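Local coordinates for protein uncharacterized metal-dependent hydrolase (Pyrococcus horikoshii, PDB 3IGH) that is of unknown function but probably hydrolyses carbon-nitrogen bonds other than peptide bonds, as a metal-dependent member of the amidohydrolase family, at residues H314-K319 with H339-R344; R357-P362 with G396-S401; H363-D368 with Y384-L389; L410-A415 with D438-Y443; V416-G421 with D431-I436. All blocks are in the same frame, centred on the assembly; numbering follows the deposited sequence.

Contact 1. Residues H314-K319 with H339-R344. With SO4 (sulfate ion), chain B.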
# COMPACT_ATOMS: atom_id res chain seq x y z
N HIS A 314 -1.24 12.72 -21.49
CA HIS A 314 -0.76 12.54 -22.86
C HIS A 314 -1.09 13.80 -23.67
O HIS A 314 -2.26 14.18 -23.77
CB HIS A 314 -1.45 11.30 -23.44
CG HIS A 314 -1.35 11.13 -24.93
ND1 HIS A 314 -0.81 10.01 -25.51
CD2 HIS A 314 -1.80 11.90 -25.96
CE1 HIS A 314 -0.89 10.10 -26.82
NE2 HIS A 314 -1.48 11.25 -27.12
N ALA A 315 -0.07 14.41 -24.26
CA ALA A 315 -0.25 15.51 -25.22
C ALA A 315 0.82 15.43 -26.30
O ALA A 315 1.99 15.68 -26.03
CB ALA A 315 -0.20 16.87 -24.52
N ILE A 316 0.42 15.08 -27.52
CA ILE A 316 1.36 14.97 -28.63
C ILE A 316 1.35 16.27 -29.46
O ILE A 316 2.39 16.89 -29.65
CB ILE A 316 1.08 13.67 -29.45
CG1 ILE A 316 1.50 12.46 -28.62
CG2 ILE A 316 1.85 13.66 -30.78
CD1 ILE A 316 1.35 11.10 -29.30
N GLY A 317 0.17 16.69 -29.91
CA GLY A 317 0.05 17.91 -30.71
C GLY A 317 0.27 19.16 -29.89
O GLY A 317 0.17 19.14 -28.66
N ASP A 318 0.59 20.27 -30.57
CA ASP A 318 0.88 21.51 -29.86
C ASP A 318 -0.36 22.15 -29.24
O ASP A 318 -0.28 22.77 -28.18
CB ASP A 318 1.62 22.51 -30.75
CG ASP A 318 0.75 23.07 -31.85
OD1 ASP A 318 0.27 22.31 -32.72
OD2 ASP A 318 0.53 24.30 -31.83
N LYS A 319 -1.52 21.97 -29.87
CA LYS A 319 -2.77 22.46 -29.27
C LYS A 319 -3.19 21.59 -28.08
O LYS A 319 -3.71 22.10 -27.10
CB LYS A 319 -3.90 22.54 -30.30
CG LYS A 319 -5.14 23.27 -29.78
CD LYS A 319 -6.19 23.44 -30.87
CE LYS A 319 -7.12 24.59 -30.52
NZ LYS A 319 -8.07 24.90 -31.63
N HIS A 339 4.91 12.56 -23.70
CA HIS A 339 5.30 12.79 -25.09
C HIS A 339 5.85 14.19 -25.35
O HIS A 339 7.05 14.35 -25.65
CB HIS A 339 4.18 12.47 -26.08
CG HIS A 339 3.77 11.03 -26.08
ND1 HIS A 339 4.18 10.13 -27.05
CD2 HIS A 339 2.95 10.34 -25.26
CE1 HIS A 339 3.66 8.95 -26.80
NE2 HIS A 339 2.90 9.04 -25.72
N ALA A 340 4.98 15.20 -25.24
CA ALA A 340 5.31 16.60 -25.55
C ALA A 340 6.02 16.71 -26.90
O ALA A 340 7.06 17.35 -27.03
CB ALA A 340 6.15 17.22 -24.42
N SER A 341 5.43 16.07 -27.91
CA SER A 341 6.08 15.83 -29.19
C SER A 341 6.27 17.10 -30.03
O SER A 341 7.25 17.22 -30.76
CB SER A 341 5.30 14.79 -29.99
OG SER A 341 5.11 13.61 -29.21
N LEU A 342 5.32 18.02 -29.90
CA LEU A 342 5.33 19.29 -30.61
C LEU A 342 5.14 20.41 -29.60
O LEU A 342 4.05 20.55 -29.03
CB LEU A 342 4.18 19.33 -31.61
CG LEU A 342 4.35 18.84 -33.04
CD1 LEU A 342 3.15 19.31 -33.83
CD2 LEU A 342 5.59 19.42 -33.66
N VAL A 343 6.19 21.19 -29.36
CA VAL A 343 6.17 22.30 -28.41
C VAL A 343 6.61 23.57 -29.13
O VAL A 343 7.72 23.62 -29.65
CB VAL A 343 7.11 22.05 -27.21
CG1 VAL A 343 7.12 23.24 -26.26
CG2 VAL A 343 6.71 20.77 -26.46
N ARG A 344 5.75 24.59 -29.16
CA ARG A 344 6.07 25.89 -29.79
C ARG A 344 7.02 26.70 -28.91
O ARG A 344 7.08 26.46 -27.71
CB ARG A 344 4.80 26.70 -30.01
CG ARG A 344 3.68 25.99 -30.76
CD ARG A 344 2.53 26.95 -31.09
NE ARG A 344 2.00 27.59 -29.88
CZ ARG A 344 0.91 27.19 -29.23
NH1 ARG A 344 0.54 27.83 -28.13
NH2 ARG A 344 0.20 26.15 -29.65
S SO4 B . 0.37 6.69 -24.59
O1 SO4 B . 0.55 5.65 -23.60
O2 SO4 B . 1.44 6.60 -25.57
O3 SO4 B . -0.90 6.47 -25.28
O4 SO4 B . 0.41 8.00 -23.94
O HOH W 1 3.26 18.53 -27.26
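His-339 begins the second segment with its imidazole packed against Ile-316. CG anti to the carbonyl carbon (chi1 -63°) sets His-339 CG 3.7 Å from Ile-316 CG1, and CD1 of Ile-316 stands 4.0 Å from the ring centroid of His-339 in a CH-pi contact, over one face but offset toward the rim. NE2 of His-339 gives a hydrogen bond of 2.8 Å to sulfate O2 at the ring edge. His-314, whose ring plane is turned 55° from that of His-339, supplies ND1 to O4 of the same ion, also at 2.8 Å. At Ala-340 the backbone N makes a weak bond to Ala-315 O. Ser-341 then lays CB and OG beside CG2 of Ile-316, OG at 3.6 Å from that methyl. The N of Leu-342 forms another weak bond, to Ile-316 O, and one water sits between Leu-342 O and Ile-316 O, with more acceptors nearby than protons. Finally Arg-344 points NH2 at Asp-318 OD2, a 2.9 Å salt bridge lying in the guanidinium plane; carboxylate and guanidinium stand at 87°. OD2 also bonds Ser-277, and Asp-322 shares NH2. Lys-262 and His-67 also bond the sulfate, probably from the crystallisation liquor. The grouping of histidines and a lysine around one anion at strand ends is consistent with an amidohydrolase active-site pocket, whereas the ion pair joins the start of helix 318-331 to the loop after strand 336-337.

Contact 2. Residues R357-P362 with G396-S401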
# COMPACT_ATOMS: atom_id res chain seq x y z
N ARG A 357 6.43 18.44 -15.15
CA ARG A 357 7.41 17.39 -15.43
C ARG A 357 7.12 16.82 -16.81
O ARG A 357 5.98 16.77 -17.23
CB ARG A 357 7.31 16.29 -14.36
CG ARG A 357 7.93 16.70 -13.04
CD ARG A 357 7.36 15.91 -11.87
NE ARG A 357 5.98 16.29 -11.53
CZ ARG A 357 4.97 15.43 -11.46
NH1 ARG A 357 5.17 14.14 -11.72
NH2 ARG A 357 3.76 15.84 -11.11
N LEU A 358 8.17 16.41 -17.53
CA LEU A 358 8.00 15.89 -18.89
C LEU A 358 8.61 14.50 -19.04
O LEU A 358 9.77 14.28 -18.70
CB LEU A 358 8.61 16.83 -19.94
CG LEU A 358 8.22 18.32 -19.98
CD1 LEU A 358 9.08 19.07 -20.98
CD2 LEU A 358 6.75 18.51 -20.32
N SER A 359 7.83 13.56 -19.58
CA SER A 359 8.34 12.25 -19.95
C SER A 359 8.34 12.13 -21.47
O SER A 359 7.29 12.19 -22.10
CB SER A 359 7.50 11.15 -19.31
OG SER A 359 7.90 9.87 -19.73
N VAL A 360 9.53 11.99 -22.05
CA VAL A 360 9.66 11.96 -23.50
C VAL A 360 10.22 10.63 -23.97
O VAL A 360 10.81 9.88 -23.19
CB VAL A 360 10.56 13.12 -24.03
CG1 VAL A 360 9.91 14.48 -23.74
CG2 VAL A 360 11.97 13.05 -23.47
N GLN A 361 10.04 10.33 -25.26
CA GLN A 361 10.43 9.04 -25.81
C GLN A 361 11.34 9.22 -27.03
O GLN A 361 10.86 9.22 -28.16
CB GLN A 361 9.19 8.22 -26.19
CG GLN A 361 8.25 7.83 -25.03
CD GLN A 361 7.36 8.98 -24.59
OE1 GLN A 361 6.89 9.77 -25.41
NE2 GLN A 361 7.14 9.09 -23.28
N PRO A 362 12.65 9.40 -26.80
CA PRO A 362 13.60 9.69 -27.90
C PRO A 362 13.62 8.71 -29.08
O PRO A 362 13.87 9.14 -30.20
CB PRO A 362 14.96 9.75 -27.19
CG PRO A 362 14.60 10.21 -25.80
CD PRO A 362 13.32 9.47 -25.49
N GLY A 396 12.32 13.24 -18.18
CA GLY A 396 12.60 11.82 -18.01
C GLY A 396 12.54 11.12 -19.35
O GLY A 396 11.81 11.56 -20.25
N PHE A 397 13.31 10.05 -19.50
CA PHE A 397 13.29 9.28 -20.75
C PHE A 397 12.46 8.02 -20.56
O PHE A 397 12.40 7.43 -19.47
CB PHE A 397 14.71 8.88 -21.18
CG PHE A 397 15.50 9.98 -21.87
CD1 PHE A 397 14.97 11.25 -22.05
CD2 PHE A 397 16.79 9.72 -22.32
CE1 PHE A 397 15.70 12.26 -22.68
CE2 PHE A 397 17.53 10.72 -22.94
CZ PHE A 397 16.98 11.99 -23.12
N SER A 398 11.85 7.59 -21.66
CA SER A 398 11.02 6.41 -21.65
C SER A 398 10.94 5.84 -23.06
O SER A 398 11.40 6.46 -24.01
CB SER A 398 9.62 6.77 -21.17
OG SER A 398 9.08 7.89 -21.86
N THR A 399 10.34 4.66 -23.18
CA THR A 399 10.25 3.97 -24.45
C THR A 399 8.81 3.85 -24.94
O THR A 399 8.60 3.59 -26.13
CB THR A 399 10.84 2.55 -24.38
OG1 THR A 399 10.22 1.82 -23.31
CG2 THR A 399 12.35 2.59 -24.17
N ASP A 400 7.84 4.01 -24.04
CA ASP A 400 6.44 3.68 -24.31
C ASP A 400 6.34 2.23 -24.79
O ASP A 400 5.48 1.89 -25.60
CB ASP A 400 5.81 4.66 -25.33
CG ASP A 400 4.29 4.60 -25.34
OD1 ASP A 400 3.69 4.18 -24.32
OD2 ASP A 400 3.70 4.96 -26.38
N SER A 401 7.22 1.38 -24.28
CA SER A 401 7.24 -0.04 -24.64
C SER A 401 5.85 -0.64 -24.40
O SER A 401 5.20 -0.35 -23.38
CB SER A 401 8.30 -0.76 -23.81
OG SER A 401 8.23 -2.15 -24.01
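Strands 357-360 and 395-397 run parallel, with Ser-359 beside Gly-396 and Val-360 beside Phe-397, and the backbone bonds Gly-396 N to Leu-358 O (2.8 Å) and Val-360 N to Gly-396 O (2.9 Å) are nearly straight. Beyond them the side chain of Ser-398 takes over. Its OG sits between its own backbone N and carbonyl carbon (chi1 51°), gives a 3.0 Å hydrogen bond to Val-360 O from above that carbonyl plane, and accepts Gln-361 NE2 at 2.7 Å, tilted from the amide plane by 22°. Ser-359 OG comes within 3.1 Å of Ser-398 OG, and also bonds Ser-66. The other face of the strands is apolar: CG of Pro-362 stands 3.8 Å from the ring centroid of Phe-397, squarely over the centre, while Val-360 CG2 approaches CD1 of Phe-397 obliquely. Helices 408-417 and 436-450 close over this side through Ala-415 and Ala-439. Two adjacent parallel strands covered by helices on their apolar face fit the TIM-barrel fold of this family, and Asp-400, near a bound sulfate and His-69, has a position consistent with the metal-site aspartate at a strand end in amidohydrolases.

Contact 3. Residues H363-D368 with Y384-L389. With SO4 (sulfate ion), chain E.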
# COMPACT_ATOMS: atom_id res chain seq x y z
N HIS A 363 13.33 7.43 -28.85
CA HIS A 363 13.31 6.47 -29.96
C HIS A 363 12.21 6.71 -31.00
O HIS A 363 12.29 6.18 -32.12
CB HIS A 363 13.34 5.01 -29.47
CG HIS A 363 13.87 4.05 -30.49
ND1 HIS A 363 13.05 3.37 -31.36
CD2 HIS A 363 15.14 3.69 -30.80
CE1 HIS A 363 13.78 2.61 -32.15
NE2 HIS A 363 15.05 2.79 -31.84
N PHE A 364 11.20 7.52 -30.66
CA PHE A 364 10.20 7.98 -31.64
C PHE A 364 10.82 8.73 -32.83
O PHE A 364 10.27 8.70 -33.92
CB PHE A 364 9.12 8.87 -30.99
CG PHE A 364 7.99 8.10 -30.33
CD1 PHE A 364 8.23 7.25 -29.26
CD2 PHE A 364 6.68 8.26 -30.77
CE1 PHE A 364 7.16 6.56 -28.63
CE2 PHE A 364 5.63 7.58 -30.16
CZ PHE A 364 5.87 6.73 -29.08
N ILE A 365 11.94 9.43 -32.61
CA ILE A 365 12.72 10.04 -33.70
C ILE A 365 13.04 9.01 -34.80
O ILE A 365 12.89 9.30 -35.99
CB ILE A 365 14.05 10.65 -33.17
CG1 ILE A 365 13.77 11.88 -32.30
CG2 ILE A 365 15.01 11.02 -34.32
CD1 ILE A 365 14.93 12.28 -31.44
N ILE A 366 13.41 7.81 -34.37
CA ILE A 366 13.77 6.74 -35.30
C ILE A 366 12.57 6.10 -35.97
O ILE A 366 12.58 5.90 -37.20
CB ILE A 366 14.68 5.70 -34.60
CG1 ILE A 366 16.10 6.27 -34.49
CG2 ILE A 366 14.71 4.36 -35.35
CD1 ILE A 366 16.87 5.73 -33.35
N SER A 367 11.53 5.81 -35.19
CA SER A 367 10.35 5.09 -35.70
C SER A 367 9.45 5.97 -36.56
O SER A 367 8.89 5.50 -37.56
CB SER A 367 9.55 4.49 -34.54
OG SER A 367 10.26 3.42 -33.94
N ASP A 368 9.29 7.23 -36.17
CA ASP A 368 8.35 8.12 -36.83
C ASP A 368 8.99 8.83 -38.03
O ASP A 368 9.18 10.05 -38.01
CB ASP A 368 7.78 9.17 -35.84
CG ASP A 368 6.96 8.55 -34.69
OD1 ASP A 368 6.86 7.31 -34.58
OD2 ASP A 368 6.40 9.34 -33.91
N TYR A 384 10.17 17.11 -31.00
CA TYR A 384 11.04 16.38 -30.07
C TYR A 384 12.25 17.20 -29.63
O TYR A 384 13.41 16.77 -29.76
CB TYR A 384 11.49 15.04 -30.67
CG TYR A 384 10.34 14.09 -30.98
CD1 TYR A 384 9.37 13.78 -30.01
CD2 TYR A 384 10.24 13.48 -32.22
CE1 TYR A 384 8.32 12.90 -30.32
CE2 TYR A 384 9.21 12.62 -32.52
CZ TYR A 384 8.25 12.34 -31.58
OH TYR A 384 7.24 11.47 -31.90
N ARG A 385 11.97 18.41 -29.15
CA ARG A 385 13.02 19.40 -28.91
C ARG A 385 13.64 19.24 -27.53
O ARG A 385 13.55 20.12 -26.67
CB ARG A 385 12.53 20.83 -29.20
CG ARG A 385 11.29 21.30 -28.43
CD ARG A 385 10.68 22.57 -29.02
NE ARG A 385 11.62 23.68 -29.14
CZ ARG A 385 11.28 24.92 -29.53
NH1 ARG A 385 10.02 25.22 -29.82
NH2 ARG A 385 12.21 25.85 -29.62
N PHE A 386 14.33 18.11 -27.34
CA PHE A 386 14.73 17.65 -26.00
C PHE A 386 15.72 18.57 -25.29
O PHE A 386 15.63 18.74 -24.08
CB PHE A 386 15.28 16.23 -26.04
CG PHE A 386 14.34 15.22 -26.65
CD1 PHE A 386 14.85 14.20 -27.45
CD2 PHE A 386 12.97 15.29 -26.43
CE1 PHE A 386 14.00 13.25 -28.01
CE2 PHE A 386 12.11 14.35 -27.01
CZ PHE A 386 12.63 13.32 -27.78
N LYS A 387 16.65 19.14 -26.05
CA LYS A 387 17.61 20.08 -25.49
C LYS A 387 16.92 21.34 -24.96
O LYS A 387 17.18 21.75 -23.84
CB LYS A 387 18.72 20.43 -26.50
CG LYS A 387 19.89 21.19 -25.86
CD LYS A 387 21.03 21.44 -26.83
CE LYS A 387 22.30 21.88 -26.09
NZ LYS A 387 23.45 22.11 -27.01
N ASP A 388 16.01 21.91 -25.76
CA ASP A 388 15.17 23.03 -25.31
C ASP A 388 14.31 22.71 -24.08
O ASP A 388 14.21 23.52 -23.17
CB ASP A 388 14.25 23.52 -26.44
CG ASP A 388 15.03 24.06 -27.63
OD1 ASP A 388 16.18 24.49 -27.44
OD2 ASP A 388 14.47 24.05 -28.76
N LEU A 389 13.70 21.52 -24.07
CA LEU A 389 12.81 21.13 -22.97
C LEU A 389 13.55 20.89 -21.64
O LEU A 389 13.04 21.24 -20.56
CB LEU A 389 11.99 19.89 -23.36
CG LEU A 389 11.01 20.07 -24.53
CD1 LEU A 389 10.44 18.74 -25.02
CD2 LEU A 389 9.88 21.04 -24.15
S SO4 E . 17.59 1.21 -33.91
O1 SO4 E . 18.37 -0.02 -33.86
O2 SO4 E . 18.14 2.11 -34.91
O3 SO4 E . 16.20 0.89 -34.22
O4 SO4 E . 17.65 1.88 -32.61
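Phe-364, Ile-365 and Asp-368 meet Tyr-384 and Phe-386 in a buried, largely apolar contact between the short helix 364-367 and the turn that leads into helix 386-392. Tyr-384, its CG anti to the carbonyl carbon (chi1 -61°) and so brought nearer to Phe-364 and Ile-365, carries most of it. Its phenol ring passes Phe-364 obliquely, with OH at 3.3 Å from Phe-364 CB, and slides past Ile-365 in the opposite direction, so that CD2 of Tyr-384 lies 3.9 Å from Ile-365 CG1. Ile-365 and Phe-386 instead reach toward each other tip to tip, CD1 of the isoleucine coming 3.7 Å from CE1 of the ring. The one polar link joins the phenol OH of Tyr-384 to OD2 of Asp-368 at 3.0 Å, near the tyrosine ring plane, although a second acceptor lies within reach of that single proton. Carboxylate and ring planes are 50° apart. Both segments belong to the connection between strands 357-360 and 395-397, neighbouring parallel strands of the TIM barrel, and Phe-386 packs on Val-360 of the first of them. Arg-385 is the centre of an inverse gamma turn and the N-cap residue of helix 386-392. Its guanidinium grips Asp-388 side-on, NE and NH2 both bonding OD2, and NH1 holds Asp-345. The carbonyl O of Tyr-384 lies over the centre of the Phe-386 ring and also accepts from Arg-418. Next to Phe-364, His-363 turns NE2 to a sulfate oxygen, O4, at 2.9 Å, an ion that Lys-422 holds as well, while ND1 is bonded to Glu-404.

Contact 4. Residues L410-A415 with D438-Y443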
# COMPACT_ATOMS: atom_id res chain seq x y z
N LEU A 410 19.32 1.78 -26.99
CA LEU A 410 18.74 2.27 -28.25
C LEU A 410 18.08 3.64 -28.09
O LEU A 410 18.11 4.46 -29.01
CB LEU A 410 17.74 1.26 -28.82
CG LEU A 410 18.25 -0.12 -29.22
CD1 LEU A 410 17.11 -0.95 -29.82
CD2 LEU A 410 19.42 -0.02 -30.21
N THR A 411 17.51 3.90 -26.91
CA THR A 411 16.87 5.19 -26.64
C THR A 411 17.90 6.25 -26.29
O THR A 411 17.76 7.41 -26.69
CB THR A 411 15.75 5.03 -25.56
OG1 THR A 411 14.60 4.45 -26.18
CG2 THR A 411 15.36 6.37 -24.92
N VAL A 412 18.96 5.85 -25.58
CA VAL A 412 20.11 6.74 -25.33
C VAL A 412 20.71 7.19 -26.67
O VAL A 412 20.93 8.38 -26.89
CB VAL A 412 21.19 6.07 -24.45
CG1 VAL A 412 22.48 6.93 -24.37
CG2 VAL A 412 20.66 5.83 -23.03
N ASP A 413 20.92 6.23 -27.57
CA ASP A 413 21.48 6.54 -28.88
C ASP A 413 20.63 7.53 -29.67
O ASP A 413 21.15 8.45 -30.31
CB ASP A 413 21.69 5.27 -29.69
CG ASP A 413 22.65 5.48 -30.86
OD1 ASP A 413 23.74 6.04 -30.65
OD2 ASP A 413 22.30 5.11 -32.00
N ALA A 414 19.31 7.35 -29.59
CA ALA A 414 18.34 8.22 -30.25
C ALA A 414 18.43 9.66 -29.75
O ALA A 414 18.38 10.59 -30.54
CB ALA A 414 16.94 7.67 -30.07
N ALA A 415 18.58 9.84 -28.44
CA ALA A 415 18.70 11.17 -27.86
C ALA A 415 20.03 11.84 -28.20
O ALA A 415 20.08 13.05 -28.41
CB ALA A 415 18.52 11.11 -26.35
N ASP A 438 23.98 13.86 -20.21
CA ASP A 438 22.61 14.37 -20.06
C ASP A 438 21.56 13.32 -20.41
O ASP A 438 20.48 13.32 -19.82
CB ASP A 438 22.39 15.61 -20.92
CG ASP A 438 23.13 16.83 -20.40
OD1 ASP A 438 23.67 16.79 -19.28
OD2 ASP A 438 23.17 17.85 -21.13
N ALA A 439 21.87 12.45 -21.37
CA ALA A 439 20.98 11.34 -21.71
C ALA A 439 20.87 10.33 -20.56
O ALA A 439 19.76 9.90 -20.22
CB ALA A 439 21.43 10.65 -23.01
N LEU A 440 22.01 9.97 -19.96
CA LEU A 440 22.01 9.04 -18.83
C LEU A 440 21.35 9.63 -17.59
O LEU A 440 20.64 8.93 -16.87
CB LEU A 440 23.42 8.51 -18.53
CG LEU A 440 24.04 7.70 -19.68
CD1 LEU A 440 25.43 7.18 -19.29
CD2 LEU A 440 23.15 6.54 -20.15
N HIS A 441 21.58 10.92 -17.35
CA HIS A 441 20.90 11.63 -16.28
C HIS A 441 19.37 11.60 -16.45
O HIS A 441 18.64 11.35 -15.49
CB HIS A 441 21.39 13.08 -16.20
CG HIS A 441 20.61 13.93 -15.24
ND1 HIS A 441 20.87 13.95 -13.88
CD2 HIS A 441 19.59 14.80 -15.44
CE1 HIS A 441 20.04 14.79 -13.29
NE2 HIS A 441 19.25 15.32 -14.21
N SER A 442 18.90 11.85 -17.68
CA SER A 442 17.47 11.87 -17.97
C SER A 442 16.83 10.50 -17.81
O SER A 442 15.68 10.40 -17.38
CB SER A 442 17.21 12.42 -19.38
OG SER A 442 17.62 13.77 -19.49
N TYR A 443 17.60 9.46 -18.11
CA TYR A 443 17.13 8.08 -18.05
C TYR A 443 17.29 7.45 -16.66
O TYR A 443 16.99 6.27 -16.46
CB TYR A 443 17.91 7.27 -19.08
CG TYR A 443 17.08 6.29 -19.89
CD1 TYR A 443 17.46 5.97 -21.19
CD2 TYR A 443 15.94 5.67 -19.36
CE1 TYR A 443 16.73 5.06 -21.95
CE2 TYR A 443 15.20 4.77 -20.12
CZ TYR A 443 15.60 4.47 -21.42
OH TYR A 443 14.88 3.57 -22.19
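The phenol ring of Tyr-443, the flat group of this contact, receives CG2 of Val-412 at its edge, close to the ring plane, with 3.7 Å from that methyl to CD1 of Tyr-443. Thr-411 comes in obliquely, its CG2 lying 3.5 Å from CE1 of the tyrosine, and the two side chains cross at about a right angle. Elsewhere the ring of Tyr-443 meets Phe-63 edge-to-face. Val-412 is the common element: CG2, anti to its carbonyl carbon, also touches Leu-440 CD2 at 3.9 Å, while CG1 faces Ala-439 CB at 4.1 Å. Ala-415 CB is 4.5 Å from the same Ala-439 CB. The axes of the two short segments pass 9.7 Å apart, with the two alanines facing each other and 131° between their N-to-C directions. Phe-397 of strand 395-397 packs against Ala-415 and Ala-439, so the helix pair lies against the barrel. Within the second helix, Ser-442 OG and N both bond Asp-438 O, from opposite faces of its plane, which satisfies the serine hydroxyl inside its own helix. Cohesion between the helices is therefore a matter of methyl, methine and ring contacts, whose hold depends on complementary shape more than on directed bonds.

Contact 5. Residues V416-G421 with D431-I436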
# COMPACT_ATOMS: atom_id res chain seq x y z
N VAL A 416 21.09 11.04 -28.23
CA VAL A 416 22.43 11.56 -28.48
C VAL A 416 22.65 11.83 -29.97
O VAL A 416 23.16 12.88 -30.34
CB VAL A 416 23.53 10.62 -27.87
CG1 VAL A 416 24.96 11.09 -28.26
CG2 VAL A 416 23.41 10.57 -26.35
N ASN A 417 22.23 10.89 -30.82
CA ASN A 417 22.52 10.96 -32.25
C ASN A 417 21.37 11.33 -33.18
O ASN A 417 21.57 11.51 -34.39
CB ASN A 417 23.19 9.66 -32.71
CG ASN A 417 24.52 9.45 -32.04
OD1 ASN A 417 25.35 10.35 -31.99
ND2 ASN A 417 24.73 8.26 -31.49
N ARG A 418 20.17 11.42 -32.61
CA ARG A 418 18.96 11.92 -33.30
C ARG A 418 18.65 11.34 -34.68
O ARG A 418 18.12 12.04 -35.53
CB ARG A 418 18.96 13.46 -33.35
CG ARG A 418 18.48 14.10 -32.07
CD ARG A 418 18.24 15.59 -32.21
NE ARG A 418 16.92 15.96 -32.73
CZ ARG A 418 15.81 16.03 -32.00
NH1 ARG A 418 15.82 15.70 -30.71
NH2 ARG A 418 14.66 16.40 -32.56
N GLY A 419 18.94 10.06 -34.88
CA GLY A 419 18.62 9.40 -36.13
C GLY A 419 19.56 9.71 -37.28
O GLY A 419 19.18 9.56 -38.44
N LYS A 420 20.77 10.18 -36.96
CA LYS A 420 21.81 10.42 -37.98
C LYS A 420 21.97 9.19 -38.86
O LYS A 420 22.17 8.08 -38.35
CB LYS A 420 23.14 10.78 -37.31
CG LYS A 420 24.27 11.15 -38.29
CD LYS A 420 25.43 11.87 -37.59
CE LYS A 420 26.37 10.90 -36.89
NZ LYS A 420 27.57 11.61 -36.33
N GLY A 421 21.80 9.38 -40.17
CA GLY A 421 21.91 8.30 -41.15
C GLY A 421 20.74 7.35 -41.18
O GLY A 421 20.84 6.25 -41.73
N ASP A 431 20.76 20.43 -33.73
CA ASP A 431 21.10 21.20 -32.53
C ASP A 431 20.37 20.73 -31.25
O ASP A 431 20.69 21.19 -30.16
CB ASP A 431 20.84 22.69 -32.77
CG ASP A 431 19.36 23.06 -32.75
OD1 ASP A 431 19.02 24.08 -32.12
OD2 ASP A 431 18.53 22.34 -33.35
N GLN A 432 19.43 19.80 -31.40
CA GLN A 432 18.68 19.28 -30.26
C GLN A 432 19.30 18.02 -29.66
O GLN A 432 18.78 17.48 -28.68
CB GLN A 432 17.22 19.04 -30.65
CG GLN A 432 16.43 20.32 -30.91
CD GLN A 432 16.44 21.25 -29.72
OE1 GLN A 432 16.00 20.89 -28.64
NE2 GLN A 432 16.97 22.45 -29.92
N ALA A 433 20.39 17.55 -30.27
CA ALA A 433 21.13 16.38 -29.79
C ALA A 433 21.64 16.61 -28.37
O ALA A 433 22.08 17.71 -28.04
CB ALA A 433 22.29 16.08 -30.73
N LEU A 434 21.56 15.58 -27.54
CA LEU A 434 22.07 15.66 -26.17
C LEU A 434 23.41 14.96 -26.10
O LEU A 434 23.70 14.10 -26.93
CB LEU A 434 21.10 15.00 -25.17
CG LEU A 434 19.66 15.51 -25.07
CD1 LEU A 434 18.98 14.87 -23.87
CD2 LEU A 434 19.61 17.01 -24.95
N ASP A 435 24.24 15.31 -25.13
CA ASP A 435 25.44 14.51 -24.90
C ASP A 435 25.09 13.30 -24.03
O ASP A 435 24.01 13.26 -23.42
CB ASP A 435 26.60 15.34 -24.32
CG ASP A 435 26.25 16.06 -23.03
OD1 ASP A 435 25.53 15.50 -22.17
OD2 ASP A 435 26.72 17.20 -22.86
N ILE A 436 25.99 12.32 -23.97
CA ILE A 436 25.71 11.07 -23.27
C ILE A 436 25.42 11.25 -21.76
O ILE A 436 24.53 10.59 -21.24
CB ILE A 436 26.80 9.98 -23.55
CG1 ILE A 436 26.31 8.61 -23.06
CG2 ILE A 436 28.17 10.38 -22.97
CD1 ILE A 436 26.81 7.46 -23.90
O HOH W 2 25.41 14.63 -29.28
O HOH W 3 17.88 14.78 -28.81
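Val-416 and Arg-418 press on Ala-433, Leu-434 and Gln-432 along the tight side of this contact. The carbonyl O of Val-416 is 3.3 Å from Ala-433 CB, and Val-416 CA makes a CA-H...O contact of 3.2 Å with Leu-434 O. Arg-418, the first residue beyond helix 408-417, has positive phi and stands within the type I' turn from Asn-417 to Lys-420; its side chain lies beside that of Gln-432, both pointing the same way, and bends at chi3 (85°), placing NE beside Gln-432 CB. That methylene sits 3.5 Å above the guanidinium plane, toward its rim, with the guanidinium and amide planes 85° apart. CD of Arg-418 closes on Ala-433 N at 3.5 Å. All the nitrogens of the guanidinium find partners: NH1 bonds Tyr-384 O and, in the guanidinium plane, a water that donates to Gln-432 O; NE bonds Thr-429, and NH2 bonds Val-383 O weakly. Gln-432 OE1 accepts from Asp-388 N. The other end of the contact is looser and more exposed. There Val-416 CG2 comes no nearer to Ile-436 than 3.9 Å, at CA of Ile-436, and the exposed Asp-435 turns away to cap Asp-438 N at the start of helix 436-450. A second water donates to Val-416 O and Leu-434 O, both at 3.0 Å. Two carbonyls cannot bond each other, so this water supplies both protons, whereas the other relays Arg-418 NH1 to Gln-432 O. The arginine, probably charged, is held by carbonyls, a hydroxyl and a water; Asp-431 OD2 stays 6.6 Å from Arg-418 NE.

Overall arrangement
Contact 1 closes before contact 2 opens, contact 3 falls in the connection between the strands of contact 2, and contacts 4 and 5 follow, with contact 5 lying in the chain between the segments of contact 4. Contacts 1 and 2 lie on different strands of the barrel: their centres are about 13 Å apart, and His-339 N is bonded to Ser-359 O. Contact 3, its centre about 10 Å from that of contact 2, bridges to contact 5 through Tyr-384 O and Arg-418. Contacts 4 and 5 both use helix 408-417, their centres about 9 Å apart. Contacts 3, 4 and 5 thus form a connected set of helices and loops beside the strands that carry the probable active-site pocket.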